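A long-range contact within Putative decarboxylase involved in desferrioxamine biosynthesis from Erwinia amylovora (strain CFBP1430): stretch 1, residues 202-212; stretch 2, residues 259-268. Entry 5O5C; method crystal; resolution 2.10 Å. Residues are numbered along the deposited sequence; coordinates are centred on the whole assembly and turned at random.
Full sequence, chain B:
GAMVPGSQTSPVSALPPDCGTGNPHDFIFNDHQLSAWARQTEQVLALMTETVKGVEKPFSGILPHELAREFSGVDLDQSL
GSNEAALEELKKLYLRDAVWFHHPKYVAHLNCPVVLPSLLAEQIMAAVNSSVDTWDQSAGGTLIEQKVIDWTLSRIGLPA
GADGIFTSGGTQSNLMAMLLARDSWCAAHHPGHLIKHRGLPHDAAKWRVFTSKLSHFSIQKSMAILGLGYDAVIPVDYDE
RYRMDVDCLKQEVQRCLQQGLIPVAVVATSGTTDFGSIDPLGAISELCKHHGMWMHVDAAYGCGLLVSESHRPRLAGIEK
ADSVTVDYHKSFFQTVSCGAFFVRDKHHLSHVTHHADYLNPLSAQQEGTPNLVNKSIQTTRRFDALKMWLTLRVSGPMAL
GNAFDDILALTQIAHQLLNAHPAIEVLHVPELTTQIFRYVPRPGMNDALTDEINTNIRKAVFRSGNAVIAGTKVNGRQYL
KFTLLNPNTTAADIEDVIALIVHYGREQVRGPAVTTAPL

Stretch 1, residues 202-212: HDAAKWRVFTS
Stretch 2 (259-268) QGLIPVAVVA

Residues 207-212 and 262-268 pair as neighbouring parallel strands, their axes inclined at 42°; the two stretches together bury 743 Å². Stretch 1 enters through a 3-10 turn at 204-206; stretch 2 enters through Gly 260, whose positive phi (80°) suits glycine. Ile 262 N donates to Lys 206 O (3.2 Å), Arg 208 N to Ile 262 O (2.8 Å) and Val 264 N to Arg 208 O (3.0 Å). A bulge then shifts the register by one, and bonding resumes from Phe 210 N to Ala 265 O (2.7 Å) and Val 267 N to Phe 210 O (2.7 Å).

The buried Trp 207, Val 209, Phe 210 and Val 264 bring apolar surface to both faces and the bulge. The bulge turns Val 264 (t) toward stretch 1, where its CG2 packs 3.6 Å from Trp 207 CB. Trp 207 (m, chi2 -15°) shares a face with Ile 262 (m, t), Trp 207 CD1 lying 4.0 Å from Ile 262 CB. Farther along this face, the small Ala 265 receives Val 209 (t), Val 209 CG2 to Ala 265 CB 4.2 Å. On the other face, Phe 210 (m, chi2 87°) meets Pro 263 at its ring edge, Phe 210 CE1 to Pro 263 CB 3.5 Å. Arg 208 (m, m, t) folds back, Arg 208 NH1 donating to Ala 205 O (3.0 Å) and Trp 207 O (2.9 Å), while Leu 261 CD2 covers one guanidinium face.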

# COMPACT_ATOMS: atom_id res chain seq x y z
N HIS B 202 26.60 -16.46 7.30
CA HIS B 202 27.39 -16.21 8.49
C HIS B 202 27.89 -14.78 8.55
O HIS B 202 27.75 -14.13 9.58
CB HIS B 202 28.53 -17.25 8.61
CG HIS B 202 28.09 -18.56 9.23
ND1 HIS B 202 28.95 -19.41 9.89
CD2 HIS B 202 26.86 -19.14 9.30
CE1 HIS B 202 28.28 -20.46 10.33
NE2 HIS B 202 27.01 -20.32 9.99
N ASP B 203 28.41 -14.27 7.42
CA ASP B 203 29.04 -12.96 7.42
C ASP B 203 28.13 -11.72 7.16
O ASP B 203 28.66 -10.65 6.94
CB ASP B 203 30.27 -12.96 6.47
CG ASP B 203 29.89 -12.97 5.00
OD1 ASP B 203 28.81 -13.51 4.66
OD2 ASP B 203 30.69 -12.46 4.18
N ALA B 204 26.80 -11.86 7.25
CA ALA B 204 25.84 -10.72 7.13
C ALA B 204 26.00 -9.59 8.15
O ALA B 204 25.85 -8.39 7.85
CB ALA B 204 24.40 -11.23 7.14
N ALA B 205 26.34 -9.94 9.37
CA ALA B 205 26.53 -8.89 10.35
C ALA B 205 27.62 -7.89 9.93
O ALA B 205 27.68 -6.80 10.47
CB ALA B 205 26.82 -9.48 11.71
N LYS B 206 28.46 -8.22 8.94
CA LYS B 206 29.51 -7.29 8.53
C LYS B 206 29.06 -6.31 7.46
O LYS B 206 29.71 -5.29 7.27
CB LYS B 206 30.74 -8.05 8.08
CG LYS B 206 31.32 -9.01 9.10
CD LYS B 206 32.38 -9.88 8.43
CE LYS B 206 33.40 -10.46 9.40
NZ LYS B 206 34.39 -11.30 8.64
N TRP B 207 27.94 -6.60 6.77
CA TRP B 207 27.56 -5.84 5.59
C TRP B 207 27.21 -4.41 5.97
O TRP B 207 26.62 -4.16 6.98
CB TRP B 207 26.39 -6.51 4.83
CG TRP B 207 26.71 -7.90 4.34
CD1 TRP B 207 27.94 -8.47 4.24
CD2 TRP B 207 25.79 -8.87 3.86
NE1 TRP B 207 27.84 -9.74 3.80
CE2 TRP B 207 26.53 -10.03 3.54
CE3 TRP B 207 24.40 -8.90 3.68
CZ2 TRP B 207 25.95 -11.19 3.06
CZ3 TRP B 207 23.82 -10.04 3.19
CH2 TRP B 207 24.60 -11.18 2.87
N ARG B 208 27.62 -3.47 5.15
CA ARG B 208 27.37 -2.07 5.44
C ARG B 208 26.78 -1.37 4.25
O ARG B 208 27.22 -1.57 3.14
CB ARG B 208 28.65 -1.37 5.93
CG ARG B 208 29.07 -1.81 7.33
CD ARG B 208 28.09 -1.38 8.42
NE ARG B 208 28.47 -1.78 9.78
CZ ARG B 208 28.21 -2.97 10.35
NH1 ARG B 208 27.58 -3.94 9.70
NH2 ARG B 208 28.61 -3.19 11.59
N VAL B 209 25.81 -0.52 4.53
CA VAL B 209 25.17 0.38 3.54
C VAL B 209 25.51 1.82 3.86
O VAL B 209 25.51 2.22 5.01
CB VAL B 209 23.65 0.21 3.53
CG1 VAL B 209 22.95 1.25 2.67
CG2 VAL B 209 23.30 -1.23 3.08
N PHE B 210 25.77 2.61 2.84
CA PHE B 210 26.16 4.00 3.03
C PHE B 210 25.04 4.90 2.56
O PHE B 210 24.53 4.74 1.45
CB PHE B 210 27.45 4.33 2.29
CG PHE B 210 28.59 3.45 2.66
CD1 PHE B 210 28.77 2.25 2.01
CD2 PHE B 210 29.47 3.81 3.66
CE1 PHE B 210 29.80 1.40 2.36
CE2 PHE B 210 30.52 2.97 4.01
CZ PHE B 210 30.69 1.77 3.35
N THR B 211 24.69 5.88 3.39
CA THR B 211 23.73 6.91 3.01
C THR B 211 24.12 8.22 3.61
O THR B 211 24.82 8.28 4.61
CB THR B 211 22.30 6.67 3.55
OG1 THR B 211 22.32 6.45 4.95
CG2 THR B 211 21.70 5.56 2.91
N SER B 212 23.59 9.28 3.01
CA SER B 212 23.75 10.63 3.56
C SER B 212 23.00 10.74 4.90
O SER B 212 21.92 10.17 5.08
CB SER B 212 23.20 11.67 2.55
OG SER B 212 23.46 12.99 2.96
N GLN B 259 38.09 -2.07 9.23
CA GLN B 259 37.47 -2.74 10.37
C GLN B 259 37.15 -4.23 10.05
O GLN B 259 36.66 -4.96 10.91
CB GLN B 259 36.23 -1.95 10.81
CG GLN B 259 36.58 -0.57 11.36
CD GLN B 259 35.42 0.43 11.46
OE1 GLN B 259 34.36 0.30 10.82
NE2 GLN B 259 35.62 1.47 12.27
N GLY B 260 37.43 -4.69 8.83
CA GLY B 260 36.99 -6.00 8.33
C GLY B 260 35.54 -6.08 7.85
O GLY B 260 35.03 -7.17 7.56
N LEU B 261 34.87 -4.93 7.81
CA LEU B 261 33.47 -4.83 7.42
C LEU B 261 33.40 -4.75 5.88
O LEU B 261 34.40 -4.42 5.18
CB LEU B 261 32.84 -3.60 8.06
CG LEU B 261 32.93 -3.39 9.57
CD1 LEU B 261 32.48 -1.99 9.88
CD2 LEU B 261 32.10 -4.41 10.33
N ILE B 262 32.22 -5.05 5.36
CA ILE B 262 32.04 -5.34 3.95
C ILE B 262 31.08 -4.29 3.36
O ILE B 262 29.93 -4.24 3.74
CB ILE B 262 31.52 -6.78 3.74
CG1 ILE B 262 32.52 -7.81 4.28
CG2 ILE B 262 31.25 -7.04 2.28
CD1 ILE B 262 32.08 -9.26 4.16
N PRO B 263 31.56 -3.44 2.43
CA PRO B 263 30.65 -2.47 1.84
C PRO B 263 29.84 -3.14 0.77
O PRO B 263 30.38 -3.82 -0.11
CB PRO B 263 31.59 -1.40 1.26
CG PRO B 263 32.95 -2.02 1.24
CD PRO B 263 32.90 -3.37 1.85
N VAL B 264 28.53 -2.94 0.86
CA VAL B 264 27.56 -3.68 0.04
C VAL B 264 26.73 -2.73 -0.85
O VAL B 264 26.35 -3.09 -1.99
CB VAL B 264 26.71 -4.56 1.02
CG1 VAL B 264 25.46 -5.13 0.39
CG2 VAL B 264 27.56 -5.68 1.56
N ALA B 265 26.42 -1.54 -0.35
CA ALA B 265 25.58 -0.61 -1.05
C ALA B 265 25.66 0.84 -0.60
O ALA B 265 25.90 1.19 0.60
CB ALA B 265 24.14 -1.10 -0.99
N VAL B 266 25.36 1.69 -1.57
CA VAL B 266 25.18 3.11 -1.35
C VAL B 266 23.77 3.61 -1.74
O VAL B 266 23.31 3.43 -2.84
CB VAL B 266 26.21 3.97 -2.13
CG1 VAL B 266 26.00 5.43 -1.79
CG2 VAL B 266 27.64 3.58 -1.80
N VAL B 267 23.10 4.30 -0.81
CA VAL B 267 21.91 5.03 -1.17
C VAL B 267 22.26 6.47 -1.44
O VAL B 267 22.73 7.18 -0.54
CB VAL B 267 20.80 4.92 -0.13
CG1 VAL B 267 19.66 5.86 -0.46
CG2 VAL B 267 20.37 3.48 0.01
N ALA B 268 21.98 6.87 -2.69
CA ALA B 268 22.07 8.24 -3.18
C ALA B 268 20.69 8.81 -3.30
O ALA B 268 19.84 8.22 -4.02
CB ALA B 268 22.72 8.27 -4.55
O HOH W 1 21.68 9.52 0.49